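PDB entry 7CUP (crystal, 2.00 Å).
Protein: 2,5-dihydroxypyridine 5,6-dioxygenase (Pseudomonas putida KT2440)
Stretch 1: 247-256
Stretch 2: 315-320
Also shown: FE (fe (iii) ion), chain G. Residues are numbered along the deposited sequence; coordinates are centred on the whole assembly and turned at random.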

ATOM      1  N   TYR A 247     -35.807 -12.282 -18.252  1.00 24.51           N
ATOM      2  CA  TYR A 247     -34.760 -11.796 -17.316  1.00 26.21           C
ATOM      3  C   TYR A 247     -35.216 -10.457 -16.737  1.00 23.91           C
ATOM      4  O   TYR A 247     -35.133 -10.293 -15.513  1.00 26.32           O
ATOM      5  CB  TYR A 247     -33.394 -11.704 -17.998  1.00 24.62           C
ATOM      6  CG  TYR A 247     -32.269 -11.236 -17.106  1.00 24.48           C
ATOM      7  CD1 TYR A 247     -32.083  -9.894 -16.834  1.00 26.94           C
ATOM      8  CD2 TYR A 247     -31.368 -12.124 -16.554  1.00 24.61           C
ATOM      9  CE1 TYR A 247     -31.048  -9.442 -16.028  1.00 25.79           C
ATOM     10  CE2 TYR A 247     -30.307 -11.685 -15.774  1.00 25.85           C
ATOM     11  CZ  TYR A 247     -30.152 -10.339 -15.499  1.00 24.83           C
ATOM     12  OH  TYR A 247     -29.157  -9.877 -14.692  1.00 22.66           O
ATOM     13  N   LEU A 248     -35.689  -9.539 -17.584  1.00 24.87           N
ATOM     14  CA  LEU A 248     -36.185  -8.214 -17.127  1.00 25.40           C
ATOM     15  C   LEU A 248     -37.360  -8.443 -16.181  1.00 26.39           C
ATOM     16  O   LEU A 248     -37.367  -7.831 -15.097  1.00 26.57           O
ATOM     17  CB  LEU A 248     -36.588  -7.347 -18.318  1.00 24.84           C
ATOM     18  CG  LEU A 248     -37.065  -5.941 -17.966  1.00 27.12           C
ATOM     19  CD1 LEU A 248     -36.084  -5.216 -17.033  1.00 27.44           C
ATOM     20  CD2 LEU A 248     -37.343  -5.126 -19.220  1.00 26.20           C
ATOM     21  N   ARG A 249     -38.316  -9.301 -16.545  1.00 25.47           N
ATOM     22  CA  ARG A 249     -39.522  -9.499 -15.696  1.00 25.64           C
ATOM     23  C   ARG A 249     -39.096 -10.054 -14.332  1.00 26.06           C
ATOM     24  O   ARG A 249     -39.622  -9.609 -13.317  1.00 27.21           O
ATOM     25  CB  ARG A 249     -40.549 -10.449 -16.324  1.00 27.32           C
ATOM     26  CG  ARG A 249     -41.438  -9.858 -17.405  1.00 27.57           C
ATOM     27  CD  ARG A 249     -42.537 -10.869 -17.781  1.00 28.92           C
ATOM     28  NE  ARG A 249     -42.026 -12.167 -18.251  1.00 27.09           N
ATOM     29  CZ  ARG A 249     -41.719 -12.462 -19.510  1.00 27.00           C
ATOM     30  NH1 ARG A 249     -41.846 -11.570 -20.478  1.00 26.35           N
ATOM     31  NH2 ARG A 249     -41.284 -13.670 -19.807  1.00 32.21           N
ATOM     32  N   ASP A 250     -38.184 -11.013 -14.309  1.00 26.78           N
ATOM     33  CA  ASP A 250     -37.726 -11.651 -13.056  1.00 27.72           C
ATOM     34  C   ASP A 250     -36.982 -10.620 -12.197  1.00 27.27           C
ATOM     35  O   ASP A 250     -37.094 -10.666 -10.948  1.00 26.20           O
ATOM     36  CB  ASP A 250     -36.868 -12.866 -13.385  1.00 30.49           C
ATOM     37  CG  ASP A 250     -36.634 -13.826 -12.240  1.00 34.91           C
ATOM     38  OD1 ASP A 250     -37.361 -14.822 -12.145  1.00 42.16           O
ATOM     39  OD2 ASP A 250     -35.716 -13.577 -11.466  1.00 43.04           O
ATOM     40  N   TYR A 251     -36.203  -9.740 -12.818  1.00 25.54           N
ATOM     41  CA  TYR A 251     -35.419  -8.731 -12.072  1.00 23.93           C
ATOM     42  C   TYR A 251     -36.388  -7.785 -11.377  1.00 23.56           C
ATOM     43  O   TYR A 251     -36.284  -7.565 -10.171  1.00 26.11           O
ATOM     44  CB  TYR A 251     -34.496  -7.954 -13.002  1.00 24.18           C
ATOM     45  CG  TYR A 251     -33.671  -6.914 -12.289  1.00 24.85           C
ATOM     46  CD1 TYR A 251     -32.574  -7.285 -11.522  1.00 27.36           C
ATOM     47  CD2 TYR A 251     -33.993  -5.569 -12.357  1.00 24.82           C
ATOM     48  CE1 TYR A 251     -31.798  -6.330 -10.880  1.00 26.41           C
ATOM     49  CE2 TYR A 251     -33.226  -4.600 -11.728  1.00 24.29           C
ATOM     50  CZ  TYR A 251     -32.124  -4.986 -10.988  1.00 26.68           C
ATOM     51  OH  TYR A 251     -31.381  -4.058 -10.324  1.00 25.21           O
ATOM     52  N   MET A 252     -37.301  -7.216 -12.157  1.00 28.09           N
ATOM     53  CA  MET A 252     -38.299  -6.238 -11.667  1.00 27.38           C
ATOM     54  C   MET A 252     -39.194  -6.865 -10.586  1.00 32.28           C
ATOM     55  O   MET A 252     -39.476  -6.154  -9.604  1.00 30.51           O
ATOM     56  CB  MET A 252     -39.113  -5.692 -12.834  1.00 28.47           C
ATOM     57  CG  MET A 252     -38.244  -4.932 -13.795  1.00 28.22           C
ATOM     58  SD  MET A 252     -39.076  -3.975 -15.040  1.00 31.55           S
ATOM     59  CE  MET A 252     -39.558  -2.545 -14.071  1.00 32.35           C
ATOM     60  N   LYS A 253     -39.589  -8.137 -10.682  1.00 30.86           N
ATOM     61  CA  LYS A 253     -40.523  -8.706  -9.673  1.00 33.33           C
ATOM     62  C   LYS A 253     -39.755  -8.978  -8.369  1.00 31.99           C
ATOM     63  O   LYS A 253     -40.393  -9.039  -7.315  1.00 27.92           O
ATOM     64  CB  LYS A 253     -41.286  -9.929 -10.205  1.00 38.14           C
ATOM     65  CG  LYS A 253     -40.484 -11.196 -10.454  1.00 50.48           C
ATOM     66  CD  LYS A 253     -40.027 -11.967  -9.197  1.00 57.71           C
ATOM     67  CE  LYS A 253     -38.859 -12.912  -9.456  1.00 53.79           C
ATOM     68  NZ  LYS A 253     -37.702 -12.678  -8.556  1.00 50.15           N
ATOM     69  N   TYR A 254     -38.424  -9.082  -8.427  1.00 27.50           N
ATOM     70  CA  TYR A 254     -37.548  -9.330  -7.260  1.00 25.54           C
ATOM     71  C   TYR A 254     -37.884  -8.352  -6.140  1.00 26.08           C
ATOM     72  O   TYR A 254     -37.854  -8.711  -4.947  1.00 27.71           O
ATOM     73  CB  TYR A 254     -36.082  -9.168  -7.658  1.00 24.86           C
ATOM     74  CG  TYR A 254     -35.093  -9.124  -6.522  1.00 23.89           C
ATOM     75  CD1 TYR A 254     -34.864 -10.221  -5.733  1.00 25.83           C
ATOM     76  CD2 TYR A 254     -34.387  -7.965  -6.242  1.00 25.69           C
ATOM     77  CE1 TYR A 254     -33.935 -10.191  -4.704  1.00 26.72           C
ATOM     78  CE2 TYR A 254     -33.441  -7.917  -5.238  1.00 26.75           C
ATOM     79  CZ  TYR A 254     -33.219  -9.033  -4.457  1.00 26.67           C
ATOM     80  OH  TYR A 254     -32.284  -8.991  -3.467  1.00 25.92           O
ATOM     81  N   PHE A 255     -38.203  -7.130  -6.510  1.00 29.14           N
ATOM     82  CA  PHE A 255     -38.365  -6.014  -5.547  1.00 34.05           C
ATOM     83  C   PHE A 255     -39.756  -6.075  -4.920  1.00 36.80           C
ATOM     84  O   PHE A 255     -39.980  -5.348  -3.983  1.00 38.92           O
ATOM     85  CB  PHE A 255     -38.136  -4.681  -6.258  1.00 34.38           C
ATOM     86  CG  PHE A 255     -36.712  -4.524  -6.726  1.00 35.38           C
ATOM     87  CD1 PHE A 255     -35.753  -3.975  -5.889  1.00 32.68           C
ATOM     88  CD2 PHE A 255     -36.327  -4.964  -7.983  1.00 32.54           C
ATOM     89  CE1 PHE A 255     -34.443  -3.833  -6.325  1.00 35.98           C
ATOM     90  CE2 PHE A 255     -35.009  -4.828  -8.410  1.00 32.71           C
ATOM     91  CZ  PHE A 255     -34.065  -4.279  -7.574  1.00 34.57           C
ATOM     92  N   ASN A 256     -40.643  -6.917  -5.441  1.00 38.41           N
ATOM     93  CA  ASN A 256     -42.012  -7.120  -4.912  1.00 42.83           C
ATOM     94  C   ASN A 256     -42.631  -5.759  -4.584  1.00 39.65           C
ATOM     95  O   ASN A 256     -42.934  -5.506  -3.407  1.00 40.29           O
ATOM     96  CB  ASN A 256     -42.053  -8.058  -3.701  1.00 46.42           C
ATOM     97  CG  ASN A 256     -43.487  -8.395  -3.338  1.00 48.87           C
ATOM     98  OD1 ASN A 256     -43.852  -8.432  -2.165  1.00 61.69           O
ATOM     99  ND2 ASN A 256     -44.320  -8.610  -4.344  1.00 49.89           N
TER
HETATM  100 FE    FE G 401     -33.183   7.056 -14.418  1.00 43.68          FE
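Stretch 2, residues 315-320: TPCHLD

Stretch 2 lies on stretch 1 through a small, almost wholly apolar contact, in which Cys317 and Leu319 pack against side chains from the last turns of a helix and the turn at its C-terminal end; no direct hydrogen bond joins the two segments, and together they bury 306 Å². Stretch 1 carries on a helix begun earlier in the chain, held by backbone bonds such as Tyr251 N to Tyr247 O and Met252 N to Leu248 O, both 3.0 Å. Its C-terminal part includes a type I beta turn from Lys253 to Asn256, closed by Asn256 N to Lys253 O at 2.8 Å, and Asn256 leaves helical conformation with a positive phi of 44°.

Stretch 2 is largely extended: Pro316, with phi/psi of -74/-24, is the exception, and from Cys317 onward the chain straightens, with Asp320 in a strand that continues beyond the segment. It runs against the direction of stretch 1, so that Pro316 lies by Phe255, Cys317 by Phe255 and Tyr251, and Leu319 by Tyr251, Met252 and Leu248, farther back along the helix. The backbones come nearest at Phe255 and Cys317, whose CA atoms are 6.8 Å apart, a spacing filled by side chains.

Cys317 points toward stretch 1 and meets two aromatic rings. Its CB lies over one face of the Phe255 ring, 3.5 Å from the ring centroid and 11° off the normal, a CH-pi contact of nearly ideal placement. Its SG approaches Phe255 CE2 to 3.4 Å and Tyr251 CE2 to 4.0 Å; both sulfur-aromatic approaches are oblique. Phe255, in the m rotamer, also receives the Pro316 ring, with Pro316 CG 4.0 Å from Phe255 CD1.

Leu319 likewise points toward the helix and reaches three residues, Leu248, Tyr251 and Met252, whose i, i+3, i+4 spacing brings them to the same side of the helix. Leu319 CD1 lies 3.5 Å from Leu248 CD1 and 4.0 Å from Met252 SD, while Leu319 CD2 lies 3.9 Å from Tyr251 CE2. The CA-to-CB bonds of Leu248 and Met252 point sideways relative to stretch 2, but the ends of both side chains come nearer and reach the leucine.

A single water adds a polar link through the Tyr251 hydroxyl. Tyr251 OH donates to water 1 at 2.6 Å, and water 1 donates to His318 O at 3.0 Å, bridging a helix side chain to the backbone of stretch 2.

Between Cys317 and Leu319, which face stretch 1, the His318 side chain sets off away from it, as expected for alternation in an extended chain. It leads to the iron: His318 NE2 binds FE at 2.2 Å and Asp320 OD1 binds FE at 2.3 Å, with waters 2 and 3 and two atoms from elsewhere in the structure also binding the iron. Stretch 2 thus packs against the helix through Cys317 and Leu319 while presenting His318 and Asp320 to the metal of this dioxygenase.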

ATOM      1  N   THR A 315     -39.481   3.794  -4.764  1.00 33.04           N
ATOM      2  CA  THR A 315     -39.032   2.383  -4.932  1.00 34.55           C
ATOM      3  C   THR A 315     -37.547   2.377  -5.297  1.00 29.55           C
ATOM      4  O   THR A 315     -37.082   3.270  -5.995  1.00 25.08           O
ATOM      5  CB  THR A 315     -39.876   1.653  -5.985  1.00 33.27           C
ATOM      6  OG1 THR A 315     -39.533   0.270  -5.968  1.00 38.22           O
ATOM      7  CG2 THR A 315     -39.675   2.198  -7.378  1.00 34.37           C
ATOM      8  N   PRO A 316     -36.737   1.439  -4.765  1.00 33.44           N
ATOM      9  CA  PRO A 316     -35.305   1.414  -5.059  1.00 32.37           C
ATOM     10  C   PRO A 316     -34.966   0.924  -6.473  1.00 33.60           C
ATOM     11  O   PRO A 316     -33.905   1.249  -6.959  1.00 34.24           O
ATOM     12  CB  PRO A 316     -34.762   0.404  -4.048  1.00 34.69           C
ATOM     13  CG  PRO A 316     -35.922  -0.520  -3.791  1.00 35.99           C
ATOM     14  CD  PRO A 316     -37.135   0.378  -3.832  1.00 34.29           C
ATOM     15  N   CYS A 317     -35.847   0.137  -7.091  1.00 32.13           N
ATOM     16  CA  CYS A 317     -35.574  -0.465  -8.424  1.00 31.17           C
ATOM     17  C   CYS A 317     -35.537   0.623  -9.508  1.00 30.90           C
ATOM     18  O   CYS A 317     -36.561   1.254  -9.764  1.00 30.17           O
ATOM     19  CB  CYS A 317     -36.610  -1.521  -8.751  1.00 33.39           C
ATOM     20  SG  CYS A 317     -36.292  -2.366 -10.316  1.00 33.28           S
ATOM     21  N   HIS A 318     -34.387   0.798 -10.160  1.00 28.59           N
ATOM     22  CA  HIS A 318     -34.149   1.874 -11.147  1.00 27.89           C
ATOM     23  C   HIS A 318     -33.498   1.313 -12.419  1.00 28.59           C
ATOM     24  O   HIS A 318     -32.393   0.717 -12.331  1.00 25.93           O
ATOM     25  CB  HIS A 318     -33.290   2.946 -10.487  1.00 31.79           C
ATOM     26  CG  HIS A 318     -32.829   3.963 -11.464  1.00 32.90           C
ATOM     27  ND1 HIS A 318     -31.513   4.078 -11.835  1.00 34.89           N
ATOM     28  CD2 HIS A 318     -33.523   4.849 -12.195  1.00 32.35           C
ATOM     29  CE1 HIS A 318     -31.396   5.017 -12.741  1.00 34.38           C
ATOM     30  NE2 HIS A 318     -32.611   5.507 -12.970  1.00 35.37           N
ATOM     31  N   LEU A 319     -34.130   1.531 -13.575  1.00 26.93           N
ATOM     32  CA  LEU A 319     -33.555   1.189 -14.908  1.00 27.19           C
ATOM     33  C   LEU A 319     -33.443   2.447 -15.764  1.00 26.42           C
ATOM     34  O   LEU A 319     -34.335   3.311 -15.674  1.00 25.41           O
ATOM     35  CB  LEU A 319     -34.432   0.151 -15.610  1.00 24.94           C
ATOM     36  CG  LEU A 319     -34.695  -1.123 -14.817  1.00 29.68           C
ATOM     37  CD1 LEU A 319     -35.626  -2.032 -15.609  1.00 31.49           C
ATOM     38  CD2 LEU A 319     -33.401  -1.856 -14.466  1.00 28.80           C
ATOM     39  N   ASP A 320     -32.328   2.569 -16.488  1.00 26.26           N
ATOM     40  CA  ASP A 320     -32.090   3.547 -17.576  1.00 23.92           C
ATOM     41  C   ASP A 320     -31.996   2.746 -18.857  1.00 22.70           C
ATOM     42  O   ASP A 320     -31.214   1.757 -18.901  1.00 22.90           O
ATOM     43  CB  ASP A 320     -30.844   4.395 -17.339  1.00 25.13           C
ATOM     44  CG  ASP A 320     -31.082   5.474 -16.301  1.00 29.97           C
ATOM     45  OD1 ASP A 320     -32.240   5.830 -16.120  1.00 30.12           O
ATOM     46  OD2 ASP A 320     -30.117   5.909 -15.662  1.00 30.13           O
TER
HETATM   47  O   HOH W   1     -32.089  -1.608 -10.521  1.00 26.46           O
HETATM   48  O   HOH W   2     -31.101   7.956 -13.959  1.00 30.85           O
HETATM   49  O   HOH W   3     -34.358   7.691 -12.484  1.00 37.96           O